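Local atomic coordinates of endo-1,4-beta-mannanase (Eisenia fetida, PDB entry 5Y6T), a protein that probably hydrolyses internal beta-1,4-linked mannose bonds of mannan polysaccharides, as a cold-adapted member of glycoside hydrolase family 5. Residues D310-A315 / Q343-L348; R232-Q237 / D261-H266. One frame throughout, in Å; residues are numbered along the deposited sequence.

Contact 1: D310-A315 / Q343-L348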
loop_
_atom_site.group_PDB
_atom_site.type_symbol
_atom_site.label_atom_id
_atom_site.label_comp_id
_atom_site.label_asym_id
_atom_site.label_seq_id
_atom_site.Cartn_x
_atom_site.Cartn_y
_atom_site.Cartn_z
ATOM N N ASP A 310 17.589 12.602 -4.706
ATOM C CA ASP A 310 18.437 11.645 -4.010
ATOM C C ASP A 310 17.637 10.386 -3.564
ATOM O O ASP A 310 18.153 9.257 -3.645
ATOM C CB ASP A 310 19.047 12.246 -2.744
ATOM C CG ASP A 310 20.136 13.275 -3.010
ATOM O OD1 ASP A 310 20.767 13.279 -4.116
ATOM O OD2 ASP A 310 20.261 14.117 -2.081
ATOM N N GLN A 311 16.420 10.608 -3.101
ATOM C CA GLN A 311 15.626 9.550 -2.570
ATOM C C GLN A 311 15.146 8.628 -3.691
ATOM O O GLN A 311 15.323 7.406 -3.615
ATOM C CB GLN A 311 14.481 10.158 -1.789
ATOM C CG GLN A 311 14.863 10.942 -0.546
ATOM C CD GLN A 311 13.749 11.727 0.076
ATOM O OE1 GLN A 311 12.933 12.358 -0.627
ATOM N NE2 GLN A 311 13.660 11.702 1.416
ATOM N N PHE A 312 14.557 9.175 -4.752
ATOM C CA PHE A 312 14.161 8.333 -5.914
ATOM C C PHE A 312 15.358 7.639 -6.521
ATOM O O PHE A 312 15.273 6.420 -6.888
ATOM C CB PHE A 312 13.470 9.113 -6.992
ATOM C CG PHE A 312 12.003 9.367 -6.705
ATOM C CD1 PHE A 312 11.601 10.465 -5.974
ATOM C CD2 PHE A 312 11.041 8.528 -7.263
ATOM C CE1 PHE A 312 10.250 10.714 -5.723
ATOM C CE2 PHE A 312 9.681 8.731 -6.999
ATOM C CZ PHE A 312 9.262 9.861 -6.284
ATOM N N ASP A 313 16.491 8.332 -6.581
ATOM C CA ASP A 313 17.686 7.722 -7.135
ATOM C C ASP A 313 18.127 6.484 -6.318
ATOM O O ASP A 313 18.542 5.490 -6.866
ATOM C CB ASP A 313 18.862 8.737 -7.287
ATOM C CG ASP A 313 19.969 8.180 -8.174
ATOM O OD1 ASP A 313 19.754 8.155 -9.421
ATOM O OD2 ASP A 313 20.972 7.646 -7.630
ATOM N N TRP A 314 18.112 6.605 -5.014
ATOM C CA TRP A 314 18.538 5.554 -4.119
ATOM C C TRP A 314 17.634 4.350 -4.350
ATOM O O TRP A 314 18.088 3.252 -4.469
ATOM C CB TRP A 314 18.453 6.024 -2.680
ATOM C CG TRP A 314 18.905 4.972 -1.715
ATOM C CD1 TRP A 314 18.154 4.050 -1.072
ATOM C CD2 TRP A 314 20.269 4.710 -1.348
ATOM N NE1 TRP A 314 18.957 3.188 -0.351
ATOM C CE2 TRP A 314 20.265 3.609 -0.485
ATOM C CE3 TRP A 314 21.512 5.326 -1.687
ATOM C CZ2 TRP A 314 21.466 3.088 0.115
ATOM C CZ3 TRP A 314 22.694 4.813 -1.115
ATOM C CH2 TRP A 314 22.657 3.662 -0.252
ATOM N N ALA A 315 16.312 4.576 -4.402
ATOM C CA ALA A 315 15.375 3.465 -4.546
ATOM C C ALA A 315 15.674 2.674 -5.832
ATOM O O ALA A 315 15.692 1.453 -5.856
ATOM C CB ALA A 315 13.976 3.987 -4.595
ATOM N N GLN A 343 9.852 16.467 -9.271
ATOM C CA GLN A 343 11.313 16.464 -9.611
ATOM C C GLN A 343 11.875 15.058 -9.521
ATOM O O GLN A 343 12.745 14.645 -10.283
ATOM C CB GLN A 343 12.105 17.421 -8.749
ATOM C CG GLN A 343 11.654 18.870 -8.857
ATOM C CD GLN A 343 12.490 19.720 -7.872
ATOM O OE1 GLN A 343 12.391 19.575 -6.671
ATOM N NE2 GLN A 343 13.371 20.513 -8.406
ATOM N N GLY A 344 11.426 14.298 -8.542
ATOM C CA GLY A 344 11.869 12.919 -8.475
ATOM C C GLY A 344 11.368 12.049 -9.556
ATOM O O GLY A 344 12.121 11.222 -10.019
ATOM N N LEU A 345 10.093 12.225 -9.948
ATOM C CA LEU A 345 9.567 11.496 -11.086
ATOM C C LEU A 345 10.373 11.845 -12.330
ATOM O O LEU A 345 10.760 10.976 -13.101
ATOM C CB LEU A 345 8.099 11.761 -11.305
ATOM C CG LEU A 345 7.200 11.457 -10.095
ATOM C CD1 LEU A 345 5.782 11.664 -10.561
ATOM C CD2 LEU A 345 7.451 10.051 -9.608
ATOM N N ASN A 346 10.632 13.148 -12.512
ATOM C CA ASN A 346 11.407 13.566 -13.663
ATOM C C ASN A 346 12.746 12.862 -13.745
ATOM O O ASN A 346 13.179 12.417 -14.804
ATOM C CB ASN A 346 11.717 15.061 -13.673
ATOM C CG ASN A 346 10.513 16.016 -13.721
ATOM O OD1 ASN A 346 10.709 17.175 -13.316
ATOM N ND2 ASN A 346 9.332 15.597 -14.139
ATOM N N HIS A 347 13.406 12.760 -12.613
ATOM C CA HIS A 347 14.722 12.134 -12.552
ATOM C C HIS A 347 14.768 10.685 -13.050
ATOM O O HIS A 347 15.747 10.265 -13.691
ATOM C CB HIS A 347 15.239 12.201 -11.142
ATOM C CG HIS A 347 16.559 11.522 -10.955
ATOM N ND1 HIS A 347 17.724 11.967 -11.539
ATOM C CD2 HIS A 347 16.887 10.396 -10.261
ATOM C CE1 HIS A 347 18.720 11.160 -11.207
ATOM N NE2 HIS A 347 18.240 10.186 -10.445
ATOM N N LEU A 348 13.728 9.904 -12.783
ATOM C CA LEU A 348 13.687 8.494 -13.234
ATOM C C LEU A 348 13.160 8.275 -14.630
ATOM O O LEU A 348 13.277 7.184 -15.184
ATOM C CB LEU A 348 12.939 7.571 -12.261
ATOM C CG LEU A 348 13.613 7.556 -10.886
ATOM C CD1 LEU A 348 12.877 6.573 -10.021
ATOM C CD2 LEU A 348 15.098 7.192 -10.930
#

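Contact 2: R232-Q237 / D261-H266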
loop_
_atom_site.group_PDB
_atom_site.type_symbol
_atom_site.label_atom_id
_atom_site.label_comp_id
_atom_site.label_asym_id
_atom_site.label_seq_id
_atom_site.Cartn_x
_atom_site.Cartn_y
_atom_site.Cartn_z
ATOM N N ARG A 232 11.133 -1.630 10.507
ATOM C CA ARG A 232 11.172 -2.399 11.712
ATOM C C ARG A 232 10.201 -3.559 11.764
ATOM O O ARG A 232 10.369 -4.469 12.585
ATOM C CB ARG A 232 10.914 -1.514 12.928
ATOM C CG ARG A 232 11.900 -0.366 13.123
ATOM C CD ARG A 232 11.468 0.331 14.403
ATOM N NE ARG A 232 12.140 1.604 14.658
ATOM C CZ ARG A 232 11.815 2.804 14.170
ATOM N NH1 ARG A 232 10.883 2.978 13.244
ATOM N NH2 ARG A 232 12.529 3.863 14.592
ATOM N N ALA A 233 9.150 -3.539 10.914
ATOM C CA ALA A 233 8.214 -4.629 10.828
ATOM C C ALA A 233 8.261 -5.487 9.555
ATOM O O ALA A 233 7.396 -6.376 9.379
ATOM C CB ALA A 233 6.814 -4.058 11.006
ATOM N N GLN A 234 9.272 -5.257 8.698
ATOM C CA GLN A 234 9.373 -5.989 7.448
ATOM C C GLN A 234 10.766 -6.464 7.139
ATOM O O GLN A 234 11.149 -6.562 5.991
ATOM C CB GLN A 234 8.771 -5.174 6.318
ATOM C CG GLN A 234 7.272 -5.363 6.257
ATOM C CD GLN A 234 6.558 -4.835 5.017
ATOM O OE1 GLN A 234 7.069 -4.952 3.937
ATOM N NE2 GLN A 234 5.291 -4.375 5.188
ATOM N N THR A 235 11.549 -6.739 8.190
ATOM C CA THR A 235 12.842 -7.413 7.949
ATOM C C THR A 235 13.154 -8.228 9.221
ATOM O O THR A 235 12.888 -7.713 10.307
ATOM C CB THR A 235 14.013 -6.490 7.516
ATOM O OG1 THR A 235 15.179 -7.256 7.240
ATOM C CG2 THR A 235 14.395 -5.418 8.557
ATOM N N ASP A 236 13.782 -9.394 9.042
ATOM C CA ASP A 236 14.374 -10.143 10.167
ATOM C C ASP A 236 15.854 -9.772 10.391
ATOM O O ASP A 236 16.529 -10.333 11.279
ATOM C CB ASP A 236 14.138 -11.646 9.923
ATOM C CG ASP A 236 12.694 -11.969 9.956
ATOM O OD1 ASP A 236 12.105 -11.601 10.974
ATOM O OD2 ASP A 236 12.152 -12.529 8.987
ATOM N N GLN A 237 16.366 -8.816 9.625
ATOM C CA GLN A 237 17.714 -8.318 9.787
ATOM C C GLN A 237 17.674 -7.053 10.663
ATOM O O GLN A 237 16.601 -6.582 11.050
ATOM C CB GLN A 237 18.333 -7.980 8.431
ATOM C CG GLN A 237 18.546 -9.223 7.527
ATOM C CD GLN A 237 19.524 -10.244 8.078
ATOM O OE1 GLN A 237 19.317 -11.472 7.992
ATOM N NE2 GLN A 237 20.600 -9.761 8.595
ATOM N N ASP A 261 2.851 -10.227 -2.187
ATOM C CA ASP A 261 3.746 -10.435 -3.272
ATOM C C ASP A 261 4.960 -9.570 -3.236
ATOM O O ASP A 261 6.000 -10.012 -3.764
ATOM C CB ASP A 261 3.027 -10.193 -4.594
ATOM C CG ASP A 261 1.899 -11.172 -4.782
ATOM O OD1 ASP A 261 2.207 -12.368 -5.138
ATOM O OD2 ASP A 261 0.741 -10.819 -4.464
ATOM N N PHE A 262 4.815 -8.326 -2.737
ATOM C CA PHE A 262 5.982 -7.474 -2.456
ATOM C C PHE A 262 5.843 -6.751 -1.124
ATOM O O PHE A 262 4.748 -6.339 -0.700
ATOM C CB PHE A 262 6.407 -6.571 -3.601
ATOM C CG PHE A 262 5.422 -5.475 -4.012
ATOM C CD1 PHE A 262 5.412 -4.252 -3.372
ATOM C CD2 PHE A 262 4.552 -5.666 -5.057
ATOM C CE1 PHE A 262 4.613 -3.214 -3.797
ATOM C CE2 PHE A 262 3.706 -4.641 -5.465
ATOM C CZ PHE A 262 3.726 -3.431 -4.818
ATOM N N TYR A 263 6.958 -6.726 -0.432
ATOM C CA TYR A 263 7.114 -5.952 0.817
ATOM C C TYR A 263 7.115 -4.427 0.437
ATOM O O TYR A 263 7.320 -4.025 -0.731
ATOM C CB TYR A 263 8.386 -6.329 1.553
ATOM C CG TYR A 263 8.374 -7.758 2.005
ATOM C CD1 TYR A 263 7.452 -8.218 2.949
ATOM C CD2 TYR A 263 9.264 -8.668 1.513
ATOM C CE1 TYR A 263 7.430 -9.525 3.353
ATOM C CE2 TYR A 263 9.244 -10.011 1.927
ATOM C CZ TYR A 263 8.291 -10.435 2.849
ATOM O OH TYR A 263 8.213 -11.712 3.349
ATOM N N GLN A 264 6.814 -3.624 1.449
ATOM C CA GLN A 264 6.703 -2.194 1.228
ATOM C C GLN A 264 7.045 -1.487 2.546
ATOM O O GLN A 264 6.325 -1.642 3.514
ATOM C CB GLN A 264 5.279 -1.857 0.774
ATOM C CG GLN A 264 5.027 -0.369 0.657
ATOM C CD GLN A 264 3.607 0.061 0.410
ATOM O OE1 GLN A 264 3.246 1.216 0.729
ATOM N NE2 GLN A 264 2.783 -0.822 -0.051
ATOM N N MET A 265 8.145 -0.768 2.577
ATOM C CA MET A 265 8.565 -0.051 3.740
ATOM C C MET A 265 8.428 1.417 3.503
ATOM O O MET A 265 8.895 1.934 2.509
ATOM C CB MET A 265 10.065 -0.330 3.962
ATOM C CG MET A 265 10.313 -1.785 4.310
ATOM S SD MET A 265 12.060 -1.964 4.506
ATOM C CE MET A 265 12.229 -3.618 5.101
ATOM N N HIS A 266 7.762 2.101 4.402
ATOM C CA HIS A 266 7.741 3.568 4.427
ATOM C C HIS A 266 8.902 4.096 5.269
ATOM O O HIS A 266 9.450 3.353 6.114
ATOM C CB HIS A 266 6.465 4.028 5.083
ATOM C CG HIS A 266 5.249 3.532 4.365
ATOM N ND1 HIS A 266 3.970 3.628 4.889
ATOM C CD2 HIS A 266 5.132 2.834 3.212
ATOM C CE1 HIS A 266 3.127 3.082 4.041
ATOM N NE2 HIS A 266 3.802 2.595 3.018
#

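Contact 1: D310-A315 / Q343-L348
Phe312 and Asp313 meet Gly344, Leu345, His347 and Leu348 in a helix-to-helix packing contact between helix 308-317 and the C-terminal part of helix 338-348, on the outer layer of the fold. The short axes approach to 8.8 Å and run in roughly the same direction, with a signed crossing angle of -41°. The close point is Gly344, whose CA lies 5.7 Å from Phe312 CA. Having no side chain, Gly344 lets the aromatic ring lie against its backbone: Phe312 CD1 is 3.5 Å from Gly344 CA, and the Gly344 carbonyl carbon sits over one ring face, displaced toward the rim. Leu348 comes to the ring edge instead, its CD1 3.8 Å from Phe312 CD2. At the far end of the ring, Leu345 CD2 reaches Phe312 CE2 at 3.7 Å.

In the (beta/alpha)8 barrel formed by this chain, these two helices cover neighbouring strands: Phe312 also touches Ala323 and Ser325 of strand 322-325, while Leu345 and Leu348 rest on Ser25 of strand 20-28. Phe298 meets the Phe312 ring edge-to-face.

A polar link lies beside this apolar patch. His347 NE2 donates to Asp313 OD1 over 2.7 Å, nearly straight at 177°, and the oxygen lies in the imidazole plane. OD1 is approached from its anti side, somewhat out of the carboxylate plane. With chi1 at -166°, Asp313 turns CG away from the backbone N, which brings the carboxylate across to the imidazole edge. The carboxylate would be expected to hold the proton on NE2 and may raise the tendency of the ring to become positively charged.

Contact 2: R232-Q237 / D261-H266
Gln234 and Tyr263 have the nearest pair of CA atoms, 7.0 Å apart. Arg232 and Ala233 end a 3-10 segment that begins earlier in the chain, after which segment 232-237 continues as loop, whereas 261-266 lies on strand 262-266. At that separation the join is made by side chains reaching to backbone, chiefly that of Gln234.

The Gln234 chain extends beyond CG (chi2 -168°) and carries its amide to the strand backbone. There OE1 accepts the hydrogen of Gln264 N over 2.8 Å at an angle of 157°, the donor standing slightly off the carbonyl plane. The same oxygen lies 3.1 Å from Tyr263 CB and near the plane of the tyrosine ring, at its edge; CD1 of Tyr263 is 3.4 Å from OE1. Amide and ring planes are inclined at 57°, so the two groups do not stack. Gln234 NE2 turns to Leu226 O and Ser228 OG, which fixes the rotation of the amide and makes it a bridge between the parallel strands 223-228 and 262-266 of the (beta/alpha)8 barrel.

Further along, the Met265 methyl packs against the loop backbone: CE is 3.3 Å from Gln234 O, a buried carbonyl oxygen that has no hydrogen-bonding partner in the model. CE also lies 4.0 Å from Gln234 CB and 4.2 Å from Thr235 CB. Thr235 OG1 takes the N-H of Gln237 in an ST turn, and its hydroxyl is bonded to Tyr287 O as well. On the strand, His266 NE2 donates to Gln264 OE1 over 2.7 Å. Gln264 NE2 bonds Glu163, and His266 ND1 bonds Glu167, which belongs to the Asn-Glu-Pro sequence characteristic of GH5 enzymes.

From the N terminus, contact 2 comes first. Its loop follows strand 223-228, and the 23 residues between its segments, which include helix 246-253, are closed off when strand 262-266 is reached. The chain then passes through strand 293-297 before contact 1 opens on helix 308-317; that second loop, of 27 residues, contains strand 322-325 and closes on helix 338-348. The two loops are in series, neither nested nor crossed. Their centres are 21 Å apart and their nearest atoms about 9 Å apart, without touching. Contact 2 joins a loop to the strand layer, nearer the chain centre, whereas contact 1 joins two helices of the outer layer.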